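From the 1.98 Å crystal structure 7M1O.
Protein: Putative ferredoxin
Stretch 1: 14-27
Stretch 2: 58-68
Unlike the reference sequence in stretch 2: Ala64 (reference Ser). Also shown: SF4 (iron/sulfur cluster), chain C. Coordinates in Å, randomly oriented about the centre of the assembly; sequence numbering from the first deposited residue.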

# COMPACT_ATOMS: atom_id res chain seq x y z
N SER A 14 -8.34 7.78 -3.53
CA SER A 14 -8.18 7.36 -4.92
C SER A 14 -7.26 8.28 -5.71
O SER A 14 -7.50 8.56 -6.88
CB SER A 14 -9.54 7.27 -5.61
OG SER A 14 -10.40 6.37 -4.93
N CYS A 15 -6.20 8.75 -5.06
CA CYS A 15 -5.28 9.69 -5.69
C CYS A 15 -4.32 9.00 -6.67
O CYS A 15 -3.63 9.66 -7.43
CB CYS A 15 -4.48 10.43 -4.62
SG CYS A 15 -3.03 9.53 -4.05
N GLU A 16 -4.30 7.67 -6.62
CA GLU A 16 -3.57 6.82 -7.57
C GLU A 16 -2.05 6.80 -7.37
O GLU A 16 -1.34 6.18 -8.16
CB GLU A 16 -3.87 7.25 -9.02
CG GLU A 16 -5.36 7.42 -9.33
CD GLU A 16 -5.65 7.48 -10.83
OE1 GLU A 16 -4.74 7.22 -11.63
OE2 GLU A 16 -6.81 7.77 -11.19
N LEU A 17 -1.55 7.45 -6.33
CA LEU A 17 -0.11 7.57 -6.14
C LEU A 17 0.55 6.21 -5.89
O LEU A 17 1.52 5.86 -6.56
CB LEU A 17 0.22 8.51 -4.99
CG LEU A 17 1.72 8.71 -4.72
CD1 LEU A 17 2.41 9.35 -5.92
CD2 LEU A 17 1.94 9.55 -3.47
N CYS A 18 0.03 5.46 -4.93
CA CYS A 18 0.70 4.24 -4.49
C CYS A 18 0.77 3.17 -5.58
O CYS A 18 1.82 2.55 -5.76
CB CYS A 18 0.02 3.67 -3.24
SG CYS A 18 -1.74 3.32 -3.43
N TYR A 19 -0.33 2.95 -6.30
CA TYR A 19 -0.33 1.87 -7.28
C TYR A 19 0.20 2.32 -8.64
O TYR A 19 0.44 1.48 -9.52
CB TYR A 19 -1.71 1.22 -7.42
CG TYR A 19 -2.91 2.12 -7.63
CD1 TYR A 19 -3.83 2.31 -6.60
CD2 TYR A 19 -3.18 2.72 -8.86
CE1 TYR A 19 -4.95 3.10 -6.78
CE2 TYR A 19 -4.30 3.51 -9.04
CZ TYR A 19 -5.18 3.69 -8.00
OH TYR A 19 -6.30 4.47 -8.16
N ASP A 20 0.39 3.62 -8.82
CA ASP A 20 1.15 4.10 -9.97
C ASP A 20 2.64 3.95 -9.71
O ASP A 20 3.40 3.54 -10.59
CB ASP A 20 0.82 5.56 -10.28
CG ASP A 20 1.59 6.07 -11.49
OD1 ASP A 20 1.44 5.48 -12.57
OD2 ASP A 20 2.35 7.05 -11.34
N ARG A 21 3.06 4.30 -8.50
CA ARG A 21 4.46 4.32 -8.13
C ARG A 21 5.00 2.91 -7.87
O ARG A 21 6.08 2.55 -8.33
CB ARG A 21 4.67 5.18 -6.88
CG ARG A 21 6.10 5.24 -6.35
CD ARG A 21 6.91 6.34 -7.01
NE ARG A 21 6.37 7.67 -6.71
CZ ARG A 21 6.46 8.26 -5.52
NH1 ARG A 21 7.07 7.65 -4.51
NH2 ARG A 21 5.94 9.47 -5.34
N VAL A 22 4.23 2.12 -7.11
CA VAL A 22 4.67 0.79 -6.70
C VAL A 22 3.62 -0.25 -7.08
O VAL A 22 2.96 -0.82 -6.21
CB VAL A 22 4.94 0.74 -5.18
CG1 VAL A 22 5.66 -0.56 -4.81
CG2 VAL A 22 5.76 1.94 -4.74
N PRO A 23 3.47 -0.51 -8.39
CA PRO A 23 2.51 -1.52 -8.86
C PRO A 23 2.86 -2.93 -8.38
O PRO A 23 2.02 -3.82 -8.44
CB PRO A 23 2.60 -1.41 -10.38
CG PRO A 23 3.93 -0.81 -10.65
CD PRO A 23 4.20 0.11 -9.51
N GLU A 24 4.09 -3.11 -7.91
CA GLU A 24 4.52 -4.38 -7.34
C GLU A 24 3.77 -4.67 -6.05
O GLU A 24 3.58 -5.84 -5.68
CB GLU A 24 6.03 -4.39 -7.08
CG GLU A 24 6.90 -4.09 -8.29
CD GLU A 24 7.26 -2.62 -8.42
OE1 GLU A 24 6.46 -1.76 -7.98
OE2 GLU A 24 8.35 -2.32 -8.95
N VAL A 25 3.34 -3.62 -5.36
CA VAL A 25 2.74 -3.74 -4.03
C VAL A 25 1.26 -3.34 -4.01
O VAL A 25 0.46 -3.97 -3.33
CB VAL A 25 3.51 -2.89 -3.00
CG1 VAL A 25 2.86 -2.99 -1.61
CG2 VAL A 25 4.96 -3.33 -2.93
N TYR A 26 0.91 -2.28 -4.74
CA TYR A 26 -0.45 -1.74 -4.71
C TYR A 26 -1.11 -1.76 -6.08
O TYR A 26 -0.43 -1.68 -7.11
CB TYR A 26 -0.44 -0.31 -4.17
CG TYR A 26 0.31 -0.16 -2.87
CD1 TYR A 26 -0.29 -0.45 -1.66
CD2 TYR A 26 1.63 0.27 -2.86
CE1 TYR A 26 0.39 -0.32 -0.47
CE2 TYR A 26 2.32 0.41 -1.67
CZ TYR A 26 1.70 0.12 -0.48
OH TYR A 26 2.39 0.25 0.70
N LYS A 27 -2.43 -1.87 -6.09
CA LYS A 27 -3.20 -1.85 -7.32
C LYS A 27 -4.53 -1.13 -7.10
O LYS A 27 -5.03 -1.06 -5.98
CB LYS A 27 -3.46 -3.27 -7.83
CG LYS A 27 -4.44 -4.06 -6.97
CD LYS A 27 -4.55 -5.51 -7.41
CE LYS A 27 -5.51 -6.29 -6.51
NZ LYS A 27 -5.53 -7.75 -6.80
N VAL A 58 5.99 5.89 -0.21
CA VAL A 58 4.59 6.15 -0.55
C VAL A 58 3.72 6.17 0.69
O VAL A 58 2.67 6.81 0.71
CB VAL A 58 4.03 5.10 -1.53
CG1 VAL A 58 4.79 5.14 -2.84
CG2 VAL A 58 4.07 3.70 -0.92
N THR A 59 4.15 5.47 1.74
CA THR A 59 3.45 5.49 3.01
C THR A 59 3.46 6.90 3.60
O THR A 59 2.45 7.37 4.12
CB THR A 59 4.09 4.51 4.02
OG1 THR A 59 3.98 3.17 3.52
CG2 THR A 59 3.41 4.59 5.38
N ASP A 60 4.60 7.58 3.50
CA ASP A 60 4.72 8.95 3.97
C ASP A 60 4.04 9.93 3.02
O ASP A 60 3.64 11.02 3.42
CB ASP A 60 6.19 9.35 4.14
CG ASP A 60 6.87 8.61 5.28
OD1 ASP A 60 6.16 8.09 6.18
OD2 ASP A 60 8.12 8.56 5.29
N GLU A 61 3.92 9.54 1.76
CA GLU A 61 3.43 10.43 0.72
C GLU A 61 1.92 10.32 0.50
O GLU A 61 1.31 11.21 -0.08
CB GLU A 61 4.15 10.15 -0.60
CG GLU A 61 5.60 10.64 -0.60
CD GLU A 61 6.38 10.15 -1.81
OE1 GLU A 61 5.86 9.29 -2.55
OE2 GLU A 61 7.51 10.62 -2.00
N CYS A 62 1.32 9.22 0.96
CA CYS A 62 -0.12 9.06 0.86
C CYS A 62 -0.83 10.25 1.51
O CYS A 62 -0.63 10.51 2.69
CB CYS A 62 -0.58 7.76 1.52
SG CYS A 62 -2.38 7.58 1.62
N PRO A 63 -1.65 10.98 0.73
CA PRO A 63 -2.26 12.21 1.25
C PRO A 63 -3.27 11.97 2.36
O PRO A 63 -3.54 12.89 3.13
CB PRO A 63 -2.95 12.79 0.01
CG PRO A 63 -3.26 11.61 -0.83
CD PRO A 63 -2.10 10.68 -0.64
N ALA A 64 -3.81 10.76 2.45
CA ALA A 64 -4.89 10.46 3.39
C ALA A 64 -4.43 9.62 4.58
O ALA A 64 -5.22 9.31 5.47
CB ALA A 64 -6.02 9.76 2.66
N GLY A 65 -3.16 9.25 4.60
CA GLY A 65 -2.63 8.41 5.66
C GLY A 65 -3.32 7.06 5.68
O GLY A 65 -3.52 6.46 6.74
N SER A 66 -3.69 6.58 4.50
CA SER A 66 -4.46 5.34 4.36
C SER A 66 -3.56 4.12 4.36
O SER A 66 -3.99 3.02 4.71
CB SER A 66 -5.28 5.36 3.07
OG SER A 66 -6.14 6.48 3.03
N ILE A 67 -2.30 4.31 3.96
CA ILE A 67 -1.35 3.21 3.90
C ILE A 67 -0.69 3.02 5.26
O ILE A 67 0.00 3.90 5.76
CB ILE A 67 -0.27 3.45 2.83
CG1 ILE A 67 -0.94 3.70 1.48
CG2 ILE A 67 0.67 2.25 2.76
CD1 ILE A 67 0.02 4.01 0.36
N ILE A 68 -0.93 1.85 5.84
CA ILE A 68 -0.32 1.47 7.11
C ILE A 68 0.80 0.49 6.83
O ILE A 68 0.59 -0.53 6.18
CB ILE A 68 -1.35 0.85 8.07
CG1 ILE A 68 -2.64 1.69 8.09
CG2 ILE A 68 -0.77 0.72 9.47
CD1 ILE A 68 -2.42 3.16 8.37
FE1 SF4 C . -5.36 5.90 -1.75
FE2 SF4 C . -3.17 6.76 -0.36
FE3 SF4 C . -3.60 7.65 -2.90
FE4 SF4 C . -2.87 5.05 -2.48
S1 SF4 C . -1.63 6.91 -2.03
S2 SF4 C . -4.52 5.81 -3.87
S3 SF4 C . -3.94 4.62 -0.51
S4 SF4 C . -4.92 8.03 -1.07

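The two stretches of this putative ferredoxin meet through one salt bridge, a shared iron-sulfur cluster and a small set of apolar contacts, burying 446 Å² in all. The salt bridge joins Arg21, on the helix of stretch 1, to Glu61, near the end of the helix in stretch 2. Arg21 NH1 and Arg21 NH2 each donate a hydrogen bond to Glu61 OE1 at 2.8 Å; the carboxylate oxygen lies at the guanidinium edge, near its plane, so both nitrogens reach the same acceptor, with N-H...O angles of 133° and 134°. The cluster ties the stretches together by coordination: Cys15 SG binds FE3, Cys18 SG binds FE4 and Cys62 SG binds FE2, each at 2.3 Å. Backbone amides support two of these thiolates. Leu17 N donates to Cys15 SG at 3.4 Å, and Ser66 N to Cys62 SG at 3.3 Å, the latter from just beyond the type I turn Cys62-Gly65.

Apolar packing surrounds Val58 and Ile67. Val58, the residue with the largest area covered by the other stretch, spreads its two methyls over several partners: CG1 lies 3.7 Å from Arg21 CG and 3.8 Å from Val22 CG2, while CG2 lies 3.8 Å from Tyr26 CE2. The aliphatic part of Arg21 thus joins the packing while its guanidinium holds Glu61. The Tyr26 ring also meets Ile67, whose CG2 comes within 3.3 Å of Tyr26 OH; that hydroxyl has its hydrogen bond elsewhere in the structure. Ile67 CD1 packs against Cys18 CB at 3.6 Å, and Ile67 CG1 approaches cluster sulfur S3 at 3.7 Å, so one side chain touches both Cys18 and the cluster. Leu17 CD2 rests 3.7 Å from Glu61 CB, and Pro63 CD lies 3.7 Å from Cys15 SG and 3.9 Å from cluster S4.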